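Local coordinates for protein alpha-1,3-glucanase (PDB 7C7D) that hydrolyses the alpha-1,3-glucosidic linkages of alpha-1,3-glucan, as the catalytic unit of a thermostable glycoside hydrolase of family GH87, at residues I407-G412 against H444-T449; A433-K438 against R475-D480; S481-R486 against H512-V517. All coordinates share one frame; numbering follows the deposited sequence.

Contact 1 (I407-G412 against H444-T449); sequences IAIYGG and HPLAGT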
ATOM      1  N   ILE A 407      -6.610   1.212  -2.206  1.00  9.08           N
ATOM      2  CA  ILE A 407      -7.447   0.165  -1.636  1.00  9.45           C
ATOM      3  C   ILE A 407      -8.483  -0.236  -2.675  1.00  9.66           C
ATOM      4  O   ILE A 407      -9.155   0.628  -3.248  1.00 10.05           O
ATOM      5  CB  ILE A 407      -8.144   0.621  -0.340  1.00  9.74           C
ATOM      6  CG1 ILE A 407      -7.105   0.810   0.764  1.00 10.61           C
ATOM      7  CG2 ILE A 407      -9.239  -0.370   0.052  1.00 11.50           C
ATOM      8  CD1 ILE A 407      -7.653   1.317   2.093  1.00 11.55           C
ATOM      9  N   ALA A 408      -8.614  -1.542  -2.914  1.00 10.14           N
ATOM     10  CA  ALA A 408      -9.610  -2.061  -3.845  1.00 10.57           C
ATOM     11  C   ALA A 408     -10.453  -3.112  -3.144  1.00 10.11           C
ATOM     12  O   ALA A 408      -9.919  -4.088  -2.605  1.00 11.55           O
ATOM     13  CB  ALA A 408      -8.944  -2.684  -5.073  1.00 12.13           C
ATOM     14  N   ILE A 409     -11.769  -2.919  -3.168  1.00 10.03           N
ATOM     15  CA  ILE A 409     -12.722  -3.891  -2.651  1.00 10.61           C
ATOM     16  C   ILE A 409     -13.488  -4.440  -3.843  1.00 10.65           C
ATOM     17  O   ILE A 409     -14.334  -3.744  -4.417  1.00 11.52           O
ATOM     18  CB  ILE A 409     -13.690  -3.258  -1.642  1.00 11.04           C
ATOM     19  CG1 ILE A 409     -12.929  -2.481  -0.554  1.00 11.59           C
ATOM     20  CG2 ILE A 409     -14.625  -4.322  -1.071  1.00 12.28           C
ATOM     21  CD1 ILE A 409     -11.946  -3.304   0.254  1.00 12.16           C
ATOM     22  N   TYR A 410     -13.201  -5.686  -4.223  1.00 10.86           N
ATOM     23  CA  TYR A 410     -13.904  -6.347  -5.321  1.00 11.16           C
ATOM     24  C   TYR A 410     -14.884  -7.334  -4.697  1.00 11.45           C
ATOM     25  O   TYR A 410     -14.495  -8.418  -4.256  1.00 12.25           O
ATOM     26  CB  TYR A 410     -12.932  -7.064  -6.253  1.00 11.47           C
ATOM     27  CG  TYR A 410     -11.800  -6.218  -6.784  1.00 11.96           C
ATOM     28  CD1 TYR A 410     -12.004  -5.261  -7.777  1.00 14.16           C
ATOM     29  CD2 TYR A 410     -10.509  -6.408  -6.308  1.00 13.31           C
ATOM     30  CE1 TYR A 410     -10.930  -4.493  -8.260  1.00 14.33           C
ATOM     31  CE2 TYR A 410      -9.450  -5.667  -6.779  1.00 14.93           C
ATOM     32  CZ  TYR A 410      -9.655  -4.719  -7.748  1.00 14.39           C
ATOM     33  OH  TYR A 410      -8.566  -4.000  -8.192  1.00 15.84           O
ATOM     34  N   GLY A 411     -16.154  -6.944  -4.641  1.00 11.45           N
ATOM     35  CA  GLY A 411     -17.180  -7.777  -4.048  1.00 11.44           C
ATOM     36  C   GLY A 411     -17.076  -7.826  -2.530  1.00 11.80           C
ATOM     37  O   GLY A 411     -16.393  -7.025  -1.894  1.00 12.31           O
ATOM     38  N   GLY A 412     -17.774  -8.800  -1.951  1.00 12.61           N
ATOM     39  CA  GLY A 412     -17.757  -9.002  -0.516  1.00 13.29           C
ATOM     40  C   GLY A 412     -18.954  -8.377   0.181  1.00 12.89           C
ATOM     41  O   GLY A 412     -19.745  -7.632  -0.400  1.00 13.91           O
ATOM     42  N   HIS A 444     -18.267 -13.187  -5.763  1.00 16.93           N
ATOM     43  CA  HIS A 444     -19.390 -12.775  -4.919  1.00 16.05           C
ATOM     44  C   HIS A 444     -19.494 -11.260  -4.912  1.00 14.95           C
ATOM     45  O   HIS A 444     -18.691 -10.584  -4.248  1.00 14.91           O
ATOM     46  CB  HIS A 444     -19.205 -13.324  -3.511  1.00 17.93           C
ATOM     47  CG  HIS A 444     -19.261 -14.815  -3.477  1.00 20.83           C
ATOM     48  ND1 HIS A 444     -20.419 -15.507  -3.198  1.00 23.03           N
ATOM     49  CD2 HIS A 444     -18.323 -15.749  -3.765  1.00 22.00           C
ATOM     50  CE1 HIS A 444     -20.184 -16.805  -3.283  1.00 22.60           C
ATOM     51  NE2 HIS A 444     -18.920 -16.979  -3.625  1.00 23.82           N
ATOM     52  N   PRO A 445     -20.454 -10.686  -5.634  1.00 14.41           N
ATOM     53  CA  PRO A 445     -20.537  -9.224  -5.740  1.00 14.31           C
ATOM     54  C   PRO A 445     -20.844  -8.559  -4.406  1.00 13.49           C
ATOM     55  O   PRO A 445     -21.233  -9.195  -3.424  1.00 14.16           O
ATOM     56  CB  PRO A 445     -21.675  -9.001  -6.739  1.00 16.46           C
ATOM     57  CG  PRO A 445     -21.800 -10.286  -7.483  1.00 17.92           C
ATOM     58  CD  PRO A 445     -21.418 -11.366  -6.517  1.00 16.63           C
ATOM     59  N   LEU A 446     -20.655  -7.237  -4.392  1.00 13.11           N
ATOM     60  CA  LEU A 446     -20.883  -6.443  -3.189  1.00 12.83           C
ATOM     61  C   LEU A 446     -22.271  -6.707  -2.618  1.00 12.65           C
ATOM     62  O   LEU A 446     -23.266  -6.758  -3.351  1.00 13.69           O
ATOM     63  CB  LEU A 446     -20.757  -4.958  -3.534  1.00 12.57           C
ATOM     64  CG  LEU A 446     -19.399  -4.509  -4.082  1.00 12.38           C
ATOM     65  CD1 LEU A 446     -19.539  -3.189  -4.832  1.00 13.39           C
ATOM     66  CD2 LEU A 446     -18.366  -4.386  -2.970  1.00 12.50           C
ATOM     67  N   ALA A 447     -22.332  -6.880  -1.297  1.00 13.41           N
ATOM     68  CA  ALA A 447     -23.594  -7.157  -0.624  1.00 13.45           C
ATOM     69  C   ALA A 447     -23.595  -6.505   0.752  1.00 12.87           C
ATOM     70  O   ALA A 447     -22.544  -6.240   1.346  1.00 13.73           O
ATOM     71  CB  ALA A 447     -23.852  -8.663  -0.481  1.00 15.22           C
ATOM     72  N   GLY A 448     -24.798  -6.279   1.267  1.00 14.31           N
ATOM     73  CA  GLY A 448     -24.936  -5.684   2.588  1.00 14.85           C
ATOM     74  C   GLY A 448     -24.635  -4.208   2.537  1.00 14.53           C
ATOM     75  O   GLY A 448     -25.173  -3.482   1.696  1.00 15.93           O
ATOM     76  N   THR A 449     -23.761  -3.756   3.432  1.00 14.06           N
ATOM     77  CA  THR A 449     -23.377  -2.356   3.529  1.00 14.25           C
ATOM     78  C   THR A 449     -21.872  -2.247   3.361  1.00 13.73           C
ATOM     79  O   THR A 449     -21.113  -2.961   4.023  1.00 15.78           O
ATOM     80  CB  THR A 449     -23.780  -1.788   4.890  1.00 17.39           C
ATOM     81  OG1 THR A 449     -25.192  -1.938   5.061  1.00 19.46           O
ATOM     82  CG2 THR A 449     -23.428  -0.308   4.996  1.00 19.42           C
TER
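Gly412 O is approached by two groups of the 444-449 loop: it accepts the backbone N-H of Ala447 (Ala447 N to Gly412 O 2.8 Å) and also receives a CA-H contact from Leu446, with Leu446 CA 3.2 Å from Gly412 O. The amide of Ala447 stands somewhat out of the carbonyl plane, tilted by 22°. The same glycine also gives its own N-H to the carbonyl of His444, Gly412 N lying 3.0 Å from His444 O, so donor and acceptor of one residue are both used by the incoming loop. His444 O takes a second, weaker approach from Gly411 CA at 3.2 Å. The backbones come very close here, Gly411 CA and Pro445 CA being 4.0 Å apart. Gly411, with its positive phi of 73°, and Gly412 carry no side chains, which lets the two segments meet backbone to backbone. Leu446 supplies the apolar part of the contact. Its CG lies beside the backbone N, anti to the carbonyl carbon (chi1 -60°), and CD2 reaches over the Gly411 peptide to 3.5 Å from Gly411 O. The same methyl touches Ile409 CG2 at 4.2 Å, the two side chains crossing at about a right angle. Ile409 also packs on Phe393 and Val417, and with Leu446 it meets Ile434, joining the apolar interior of the parallel beta-helix. Strand 407-410 is hydrogen-bonded to strands 379-382 and 432-435 on its two sides, while the 444-449 loop, tied to Asn436 through the N-H of Leu446, turns a corner at Gly448 and runs into strand 449-458.

Contact 2 (A433-K438 against R475-D480); sequences AISNQK and RVDSYD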
ATOM      1  N   ALA A 433     -11.217   2.033  -4.657  1.00  9.68           N
ATOM      2  CA  ALA A 433     -12.176   1.475  -5.597  1.00  9.79           C
ATOM      3  C   ALA A 433     -13.105   0.514  -4.867  1.00 10.05           C
ATOM      4  O   ALA A 433     -12.641  -0.400  -4.177  1.00 10.35           O
ATOM      5  CB  ALA A 433     -11.456   0.736  -6.725  1.00 10.94           C
ATOM      6  N   ILE A 434     -14.413   0.739  -5.011  1.00  9.86           N
ATOM      7  CA  ILE A 434     -15.452  -0.158  -4.512  1.00 10.41           C
ATOM      8  C   ILE A 434     -16.097  -0.753  -5.759  1.00 10.42           C
ATOM      9  O   ILE A 434     -16.721  -0.022  -6.538  1.00 11.45           O
ATOM     10  CB  ILE A 434     -16.486   0.592  -3.654  1.00 11.54           C
ATOM     11  CG1 ILE A 434     -15.812   1.376  -2.515  1.00 11.20           C
ATOM     12  CG2 ILE A 434     -17.578  -0.374  -3.147  1.00 12.91           C
ATOM     13  CD1 ILE A 434     -14.990   0.528  -1.555  1.00 11.43           C
ATOM     14  N   SER A 435     -15.901  -2.049  -5.999  1.00 10.54           N
ATOM     15  CA  SER A 435     -16.041  -2.561  -7.355  1.00 11.90           C
ATOM     16  C   SER A 435     -16.725  -3.921  -7.420  1.00 11.08           C
ATOM     17  O   SER A 435     -16.534  -4.783  -6.555  1.00 12.09           O
ATOM     18  CB  SER A 435     -14.658  -2.675  -7.989  1.00 12.14           C
ATOM     19  OG  SER A 435     -14.762  -3.228  -9.281  1.00 13.33           O
ATOM     20  N   ASN A 436     -17.496  -4.108  -8.497  1.00 11.33           N
ATOM     21  CA  ASN A 436     -18.049  -5.400  -8.892  1.00 12.77           C
ATOM     22  C   ASN A 436     -17.324  -6.001 -10.100  1.00 13.39           C
ATOM     23  O   ASN A 436     -17.906  -6.786 -10.855  1.00 14.91           O
ATOM     24  CB  ASN A 436     -19.555  -5.303  -9.147  1.00 12.77           C
ATOM     25  CG  ASN A 436     -20.374  -5.486  -7.879  1.00 12.83           C
ATOM     26  OD1 ASN A 436     -19.906  -6.082  -6.904  1.00 13.41           O
ATOM     27  ND2 ASN A 436     -21.614  -4.990  -7.891  1.00 13.12           N
ATOM     28  N   GLN A 437     -16.055  -5.643 -10.302  1.00 13.34           N
ATOM     29  CA  GLN A 437     -15.228  -6.277 -11.328  1.00 13.84           C
ATOM     30  C   GLN A 437     -14.807  -7.653 -10.828  1.00 15.12           C
ATOM     31  O   GLN A 437     -14.152  -7.770  -9.787  1.00 16.17           O
ATOM     32  CB  GLN A 437     -14.006  -5.408 -11.623  1.00 14.31           C
ATOM     33  CG  GLN A 437     -13.173  -5.905 -12.803  1.00 15.68           C
ATOM     34  CD  GLN A 437     -12.133  -4.901 -13.272  1.00 16.02           C
ATOM     35  OE1 GLN A 437     -11.903  -3.878 -12.631  1.00 17.52           O
ATOM     36  NE2 GLN A 437     -11.482  -5.205 -14.393  1.00 17.92           N
ATOM     37  N   LYS A 438     -15.182  -8.697 -11.562  1.00 16.91           N
ATOM     38  CA  LYS A 438     -15.039 -10.041 -11.009  1.00 18.80           C
ATOM     39  C   LYS A 438     -13.680 -10.683 -11.271  1.00 20.49           C
ATOM     40  O   LYS A 438     -13.172 -11.411 -10.409  1.00 20.65           O
ATOM     41  CB  LYS A 438     -16.170 -10.950 -11.496  1.00 20.95           C
ATOM     42  CG  LYS A 438     -16.154 -11.264 -12.969  1.00 23.07           C
ATOM     43  CD  LYS A 438     -17.369 -12.098 -13.323  1.00 25.60           C
ATOM     44  CE  LYS A 438     -17.425 -12.403 -14.802  1.00 28.74           C
ATOM     45  NZ  LYS A 438     -18.601 -13.254 -15.112  1.00 30.47           N
ATOM     46  N   ARG A 475     -13.725   5.683  -6.560  1.00 10.13           N
ATOM     47  CA  ARG A 475     -14.706   5.226  -7.529  1.00 11.22           C
ATOM     48  C   ARG A 475     -15.573   4.103  -6.986  1.00 10.33           C
ATOM     49  O   ARG A 475     -15.126   3.263  -6.197  1.00 11.50           O
ATOM     50  CB  ARG A 475     -14.092   4.842  -8.880  1.00 13.38           C
ATOM     51  CG  ARG A 475     -13.459   3.477  -8.961  1.00 13.22           C
ATOM     52  CD  ARG A 475     -13.043   3.198 -10.416  1.00 13.50           C
ATOM     53  NE  ARG A 475     -12.593   1.821 -10.584  1.00 13.11           N
ATOM     54  CZ  ARG A 475     -11.368   1.403 -10.289  1.00 12.17           C
ATOM     55  NH1 ARG A 475     -10.447   2.253  -9.848  1.00 12.10           N
ATOM     56  NH2 ARG A 475     -11.062   0.121 -10.448  1.00 13.43           N
ATOM     57  N   VAL A 476     -16.833   4.125  -7.420  1.00 10.51           N
ATOM     58  CA  VAL A 476     -17.761   3.010  -7.286  1.00 10.85           C
ATOM     59  C   VAL A 476     -18.007   2.495  -8.694  1.00 10.71           C
ATOM     60  O   VAL A 476     -18.406   3.262  -9.581  1.00 11.11           O
ATOM     61  CB  VAL A 476     -19.073   3.422  -6.598  1.00 11.52           C
ATOM     62  CG1 VAL A 476     -19.993   2.213  -6.456  1.00 12.76           C
ATOM     63  CG2 VAL A 476     -18.788   4.049  -5.239  1.00 12.99           C
ATOM     64  N   ASP A 477     -17.754   1.201  -8.906  1.00 10.90           N
ATOM     65  CA  ASP A 477     -17.593   0.640 -10.245  1.00 11.30           C
ATOM     66  C   ASP A 477     -18.469  -0.605 -10.383  1.00 11.73           C
ATOM     67  O   ASP A 477     -18.126  -1.679  -9.881  1.00 12.11           O
ATOM     68  CB  ASP A 477     -16.118   0.319 -10.450  1.00 11.87           C
ATOM     69  CG  ASP A 477     -15.758   0.013 -11.891  1.00 14.33           C
ATOM     70  OD1 ASP A 477     -16.659  -0.296 -12.703  1.00 14.91           O
ATOM     71  OD2 ASP A 477     -14.538   0.063 -12.200  1.00 15.99           O
ATOM     72  N   SER A 478     -19.597  -0.468 -11.080  1.00 11.55           N
ATOM     73  CA  SER A 478     -20.528  -1.577 -11.297  1.00 12.44           C
ATOM     74  C   SER A 478     -20.097  -2.424 -12.502  1.00 12.57           C
ATOM     75  O   SER A 478     -20.848  -2.646 -13.455  1.00 14.14           O
ATOM     76  CB  SER A 478     -21.922  -1.009 -11.510  1.00 12.85           C
ATOM     77  OG  SER A 478     -21.881  -0.070 -12.573  1.00 13.88           O
ATOM     78  N   TYR A 479     -18.860  -2.927 -12.437  1.00 14.05           N
ATOM     79  CA  TYR A 479     -18.192  -3.417 -13.641  1.00 14.28           C
ATOM     80  C   TYR A 479     -18.918  -4.615 -14.253  1.00 14.49           C
ATOM     81  O   TYR A 479     -19.318  -4.583 -15.423  1.00 15.59           O
ATOM     82  CB  TYR A 479     -16.732  -3.734 -13.316  1.00 14.60           C
ATOM     83  CG  TYR A 479     -15.848  -3.954 -14.525  1.00 15.22           C
ATOM     84  CD1 TYR A 479     -15.993  -5.084 -15.328  1.00 16.35           C
ATOM     85  CD2 TYR A 479     -14.850  -3.045 -14.854  1.00 17.36           C
ATOM     86  CE1 TYR A 479     -15.187  -5.290 -16.427  1.00 18.69           C
ATOM     87  CE2 TYR A 479     -14.031  -3.251 -15.956  1.00 18.48           C
ATOM     88  CZ  TYR A 479     -14.212  -4.375 -16.737  1.00 19.56           C
ATOM     89  OH  TYR A 479     -13.415  -4.606 -17.839  1.00 22.16           O
ATOM     90  N   ASP A 480     -19.082  -5.693 -13.491  1.00 14.54           N
ATOM     91  CA  ASP A 480     -19.747  -6.882 -14.013  1.00 14.63           C
ATOM     92  C   ASP A 480     -21.166  -7.070 -13.496  1.00 15.69           C
ATOM     93  O   ASP A 480     -21.865  -7.976 -13.969  1.00 17.54           O
ATOM     94  CB  ASP A 480     -18.908  -8.142 -13.748  1.00 15.72           C
ATOM     95  CG  ASP A 480     -17.672  -8.203 -14.630  1.00 16.07           C
ATOM     96  OD1 ASP A 480     -17.830  -8.246 -15.871  1.00 18.91           O
ATOM     97  OD2 ASP A 480     -16.549  -8.182 -14.082  1.00 17.81           O
TER
HETATM   98  O   HOH W   1     -13.126  -2.012 -11.047  1.00 14.35           O
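Ala433 CB lies over one face of the Arg475 guanidinium, 3.6 Å from Arg475 CZ, at the densely packed end of the contact. There the backbones pair in parallel, Ile434 N donating to Arg475 O (2.9 Å, 172° at the hydrogen) and Ile434 O accepting from Asp477 N; Asn436 N then reaches Asp477 O. Ile434 and Val476 turn to one face of the sheet. On the other, Arg475 NE forms a salt bridge with Asp477 OD2, met on its anti side; Arg475 NH1 goes on to Ser430 and Asn405, and Asp477 OD1 accepts from Gly507 N. A water held by four bonds accepts from Ser435 OG and Arg475 NH2 and donates to Gln437 OE1 and Asp477 OD2. The two strands belong to successive coils of a right-handed parallel beta-helix of the pectate lyase-like kind. Beyond Ser435 and Asp477 they end, and the packing opens toward Gln437, Lys438, Tyr479 and Asp480, all partly exposed. Asp480 N donates to Asn436 O from above the carbonyl plane. Gln437 CG, anti to its backbone N (chi1 -173°), lies 3.8 Å from the Tyr479 ring centroid. The Gln437 amide stacks on that ring, the planes 4° apart. Farther out, Asp480 OD2 takes the N-H of Lys438 through its anti lone pair (Lys438 N to Asp480 OD2 2.9 Å), whereas Lys438 NZ forms its salt bridge with Glu441.

Contact 3 (S481-R486 against H512-V517); sequences SAIEAR and HAVKNV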
ATOM      1  N   SER A 481     -21.616  -6.236 -12.561  1.00 14.73           N
ATOM      2  CA  SER A 481     -22.981  -6.311 -12.061  1.00 14.65           C
ATOM      3  C   SER A 481     -23.307  -5.014 -11.332  1.00 13.83           C
ATOM      4  O   SER A 481     -22.416  -4.277 -10.906  1.00 14.24           O
ATOM      5  CB  SER A 481     -23.195  -7.526 -11.148  1.00 15.39           C
ATOM      6  OG  SER A 481     -22.419  -7.429  -9.966  1.00 15.30           O
ATOM      7  N   ALA A 482     -24.603  -4.744 -11.208  1.00 14.03           N
ATOM      8  CA  ALA A 482     -25.087  -3.538 -10.554  1.00 13.60           C
ATOM      9  C   ALA A 482     -24.761  -3.558  -9.062  1.00 14.26           C
ATOM     10  O   ALA A 482     -24.582  -4.611  -8.445  1.00 14.70           O
ATOM     11  CB  ALA A 482     -26.597  -3.428 -10.738  1.00 15.41           C
ATOM     12  N   ILE A 483     -24.689  -2.364  -8.478  1.00 13.98           N
ATOM     13  CA  ILE A 483     -24.416  -2.227  -7.050  1.00 13.73           C
ATOM     14  C   ILE A 483     -25.675  -2.613  -6.278  1.00 15.35           C
ATOM     15  O   ILE A 483     -26.650  -1.855  -6.242  1.00 17.58           O
ATOM     16  CB  ILE A 483     -23.964  -0.807  -6.694  1.00 13.97           C
ATOM     17  CG1 ILE A 483     -22.810  -0.344  -7.601  1.00 13.81           C
ATOM     18  CG2 ILE A 483     -23.606  -0.721  -5.219  1.00 14.67           C
ATOM     19  CD1 ILE A 483     -21.520  -1.135  -7.482  1.00 14.27           C
ATOM     20  N   GLU A 484     -25.659  -3.795  -5.656  1.00 14.56           N
ATOM     21  CA  GLU A 484     -26.793  -4.258  -4.868  1.00 15.93           C
ATOM     22  C   GLU A 484     -26.579  -4.090  -3.372  1.00 15.91           C
ATOM     23  O   GLU A 484     -27.509  -4.335  -2.592  1.00 18.69           O
ATOM     24  CB  GLU A 484     -27.127  -5.719  -5.199  1.00 17.88           C
ATOM     25  CG  GLU A 484     -27.271  -6.005  -6.691  1.00 19.49           C
ATOM     26  CD  GLU A 484     -28.485  -5.348  -7.328  1.00 23.85           C
ATOM     27  OE1 GLU A 484     -29.290  -4.715  -6.614  1.00 25.00           O
ATOM     28  OE2 GLU A 484     -28.631  -5.465  -8.566  1.00 26.65           O
ATOM     29  N   ALA A 485     -25.385  -3.681  -2.964  1.00 14.67           N
ATOM     30  CA  ALA A 485     -25.132  -3.256  -1.602  1.00 14.64           C
ATOM     31  C   ALA A 485     -25.513  -1.789  -1.449  1.00 15.28           C
ATOM     32  O   ALA A 485     -25.683  -1.058  -2.426  1.00 18.27           O
ATOM     33  CB  ALA A 485     -23.647  -3.422  -1.274  1.00 14.46           C
ATOM     34  N   ARG A 486     -25.660  -1.367  -0.201  1.00 14.44           N
ATOM     35  CA  ARG A 486     -25.649   0.051   0.127  1.00 15.75           C
ATOM     36  C   ARG A 486     -24.199   0.488   0.289  1.00 14.36           C
ATOM     37  O   ARG A 486     -23.412  -0.195   0.949  1.00 16.31           O
ATOM     38  CB  ARG A 486     -26.409   0.243   1.438  1.00 21.96           C
ATOM     39  CG  ARG A 486     -26.414   1.628   2.026  1.00 29.31           C
ATOM     40  CD  ARG A 486     -26.997   1.542   3.430  1.00 34.74           C
ATOM     41  NE  ARG A 486     -27.100   2.841   4.082  1.00 40.42           N
ATOM     42  CZ  ARG A 486     -28.250   3.447   4.344  1.00 44.11           C
ATOM     43  NH1 ARG A 486     -29.395   2.865   4.010  1.00 44.69           N
ATOM     44  NH2 ARG A 486     -28.259   4.629   4.944  1.00 45.90           N
ATOM     45  N   HIS A 512     -24.293  -1.408 -16.109  1.00 15.56           N
ATOM     46  CA  HIS A 512     -24.949  -1.776 -14.862  1.00 15.07           C
ATOM     47  C   HIS A 512     -25.073  -0.555 -13.959  1.00 14.22           C
ATOM     48  O   HIS A 512     -24.190   0.311 -13.920  1.00 14.16           O
ATOM     49  CB  HIS A 512     -24.145  -2.848 -14.131  1.00 15.19           C
ATOM     50  CG  HIS A 512     -23.885  -4.071 -14.951  1.00 16.47           C
ATOM     51  ND1 HIS A 512     -24.896  -4.894 -15.400  1.00 18.35           N
ATOM     52  CD2 HIS A 512     -22.729  -4.609 -15.403  1.00 16.49           C
ATOM     53  CE1 HIS A 512     -24.371  -5.886 -16.099  1.00 18.30           C
ATOM     54  NE2 HIS A 512     -23.060  -5.738 -16.114  1.00 17.61           N
ATOM     55  N   ALA A 513     -26.162  -0.502 -13.195  1.00 14.48           N
ATOM     56  CA  ALA A 513     -26.446   0.680 -12.389  1.00 14.00           C
ATOM     57  C   ALA A 513     -25.489   0.815 -11.208  1.00 12.90           C
ATOM     58  O   ALA A 513     -25.186  -0.155 -10.504  1.00 13.81           O
ATOM     59  CB  ALA A 513     -27.879   0.630 -11.865  1.00 16.26           C
ATOM     60  N   VAL A 514     -25.018   2.041 -10.995  1.00 13.08           N
ATOM     61  CA  VAL A 514     -24.457   2.451  -9.716  1.00 13.00           C
ATOM     62  C   VAL A 514     -25.608   3.103  -8.963  1.00 13.26           C
ATOM     63  O   VAL A 514     -26.134   4.136  -9.386  1.00 14.86           O
ATOM     64  CB  VAL A 514     -23.278   3.416  -9.892  1.00 13.61           C
ATOM     65  CG1 VAL A 514     -22.885   4.008  -8.543  1.00 14.99           C
ATOM     66  CG2 VAL A 514     -22.098   2.697 -10.523  1.00 14.66           C
ATOM     67  N   LYS A 515     -26.018   2.479  -7.864  1.00 13.37           N
ATOM     68  CA  LYS A 515     -27.186   2.915  -7.113  1.00 13.61           C
ATOM     69  C   LYS A 515     -26.939   2.578  -5.653  1.00 13.25           C
ATOM     70  O   LYS A 515     -25.963   1.905  -5.313  1.00 13.38           O
ATOM     71  CB  LYS A 515     -28.448   2.213  -7.625  1.00 15.76           C
ATOM     72  CG  LYS A 515     -28.291   0.701  -7.726  1.00 16.44           C
ATOM     73  CD  LYS A 515     -29.607   0.015  -8.060  1.00 18.72           C
ATOM     74  CE  LYS A 515     -29.428  -1.497  -8.128  1.00 21.82           C
ATOM     75  NZ  LYS A 515     -30.732  -2.215  -8.122  1.00 25.89           N
ATOM     76  N   ASN A 516     -27.833   3.058  -4.784  1.00 13.36           N
ATOM     77  CA  ASN A 516     -27.719   2.834  -3.340  1.00 14.00           C
ATOM     78  C   ASN A 516     -26.468   3.484  -2.766  1.00 12.52           C
ATOM     79  O   ASN A 516     -25.949   3.051  -1.733  1.00 14.00           O
ATOM     80  CB  ASN A 516     -27.777   1.352  -2.955  1.00 15.24           C
ATOM     81  CG  ASN A 516     -28.934   0.628  -3.606  1.00 17.25           C
ATOM     82  OD1 ASN A 516     -30.070   1.094  -3.564  1.00 19.04           O
ATOM     83  ND2 ASN A 516     -28.653  -0.526  -4.204  1.00 19.86           N
ATOM     84  N   VAL A 517     -25.989   4.538  -3.421  1.00 12.09           N
ATOM     85  CA  VAL A 517     -24.780   5.240  -3.010  1.00 12.16           C
ATOM     86  C   VAL A 517     -25.170   6.548  -2.343  1.00 11.37           C
ATOM     87  O   VAL A 517     -25.964   7.322  -2.892  1.00 12.46           O
ATOM     88  CB  VAL A 517     -23.868   5.519  -4.217  1.00 13.71           C
ATOM     89  CG1 VAL A 517     -22.697   6.437  -3.823  1.00 14.80           C
ATOM     90  CG2 VAL A 517     -23.366   4.221  -4.810  1.00 14.17           C
TER
HETATM   91  O   HOH W   2     -30.523  -4.494  -9.838  1.00 45.17           O
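His512 sets one face of its imidazole under Ser481, whose CA lies 3.8 Å from the ring centroid in a CH-pi contact offset toward the rim. A chi1 of -56° puts CG beside the histidine's own backbone N, near Ser481 CA; NE2 is hydrogen-bonded to Gln510. Next along, Ile483 N donates to Ala513 O (3.0 Å, 167° at the hydrogen). Ile483 points into the contact: its CG2 sits 3.5 Å from Lys515 O and its CG1 packs against Val514 CG2 at 4.3 Å. The extended Lys515 chain runs past Ile483 O, with Lys515 CG and CE both 3.4 Å from that oxygen. The ammonium makes a long, weak salt bridge with Glu484 (Lys515 NZ to Glu484 OE1 3.3 Å), and a water molecule spans Lys515 NZ and Glu484 OE2. Ile483 O also receives a weak bond from Asn516 ND2, while Lys515 N is buried without a partner. Inward, Ile483 and Val514 both touch Val476. Two nearly parallel segments, irregular apart from a short, weakly bonded strand and leading into strands 486-495 and 517-527, are the turn regions of adjacent coils in a parallel beta-helix.

In the fold
The three contacts cluster on one side of the beta-helix, their centres at the corners of a triangle: about 8 Å between contacts 1 and 2, 9 Å between 2 and 3, and 11 Å between 1 and 3. Strands 407-410, 432-435 and 474-477 are consecutive in one long parallel sheet: contact 2 joins the last two, and contact 1 starts from the first. Along the chain contacts 1 and 2 interleave, whereas contact 3 opens after both have closed. Hydrogen bonds probably link them: Ile409 O with Ser435 N, Gly448 O with Arg486 N, and the Ser478 hydroxyl with His512 O. Successive coils are thus tied both within the sheet and through the turns that follow it.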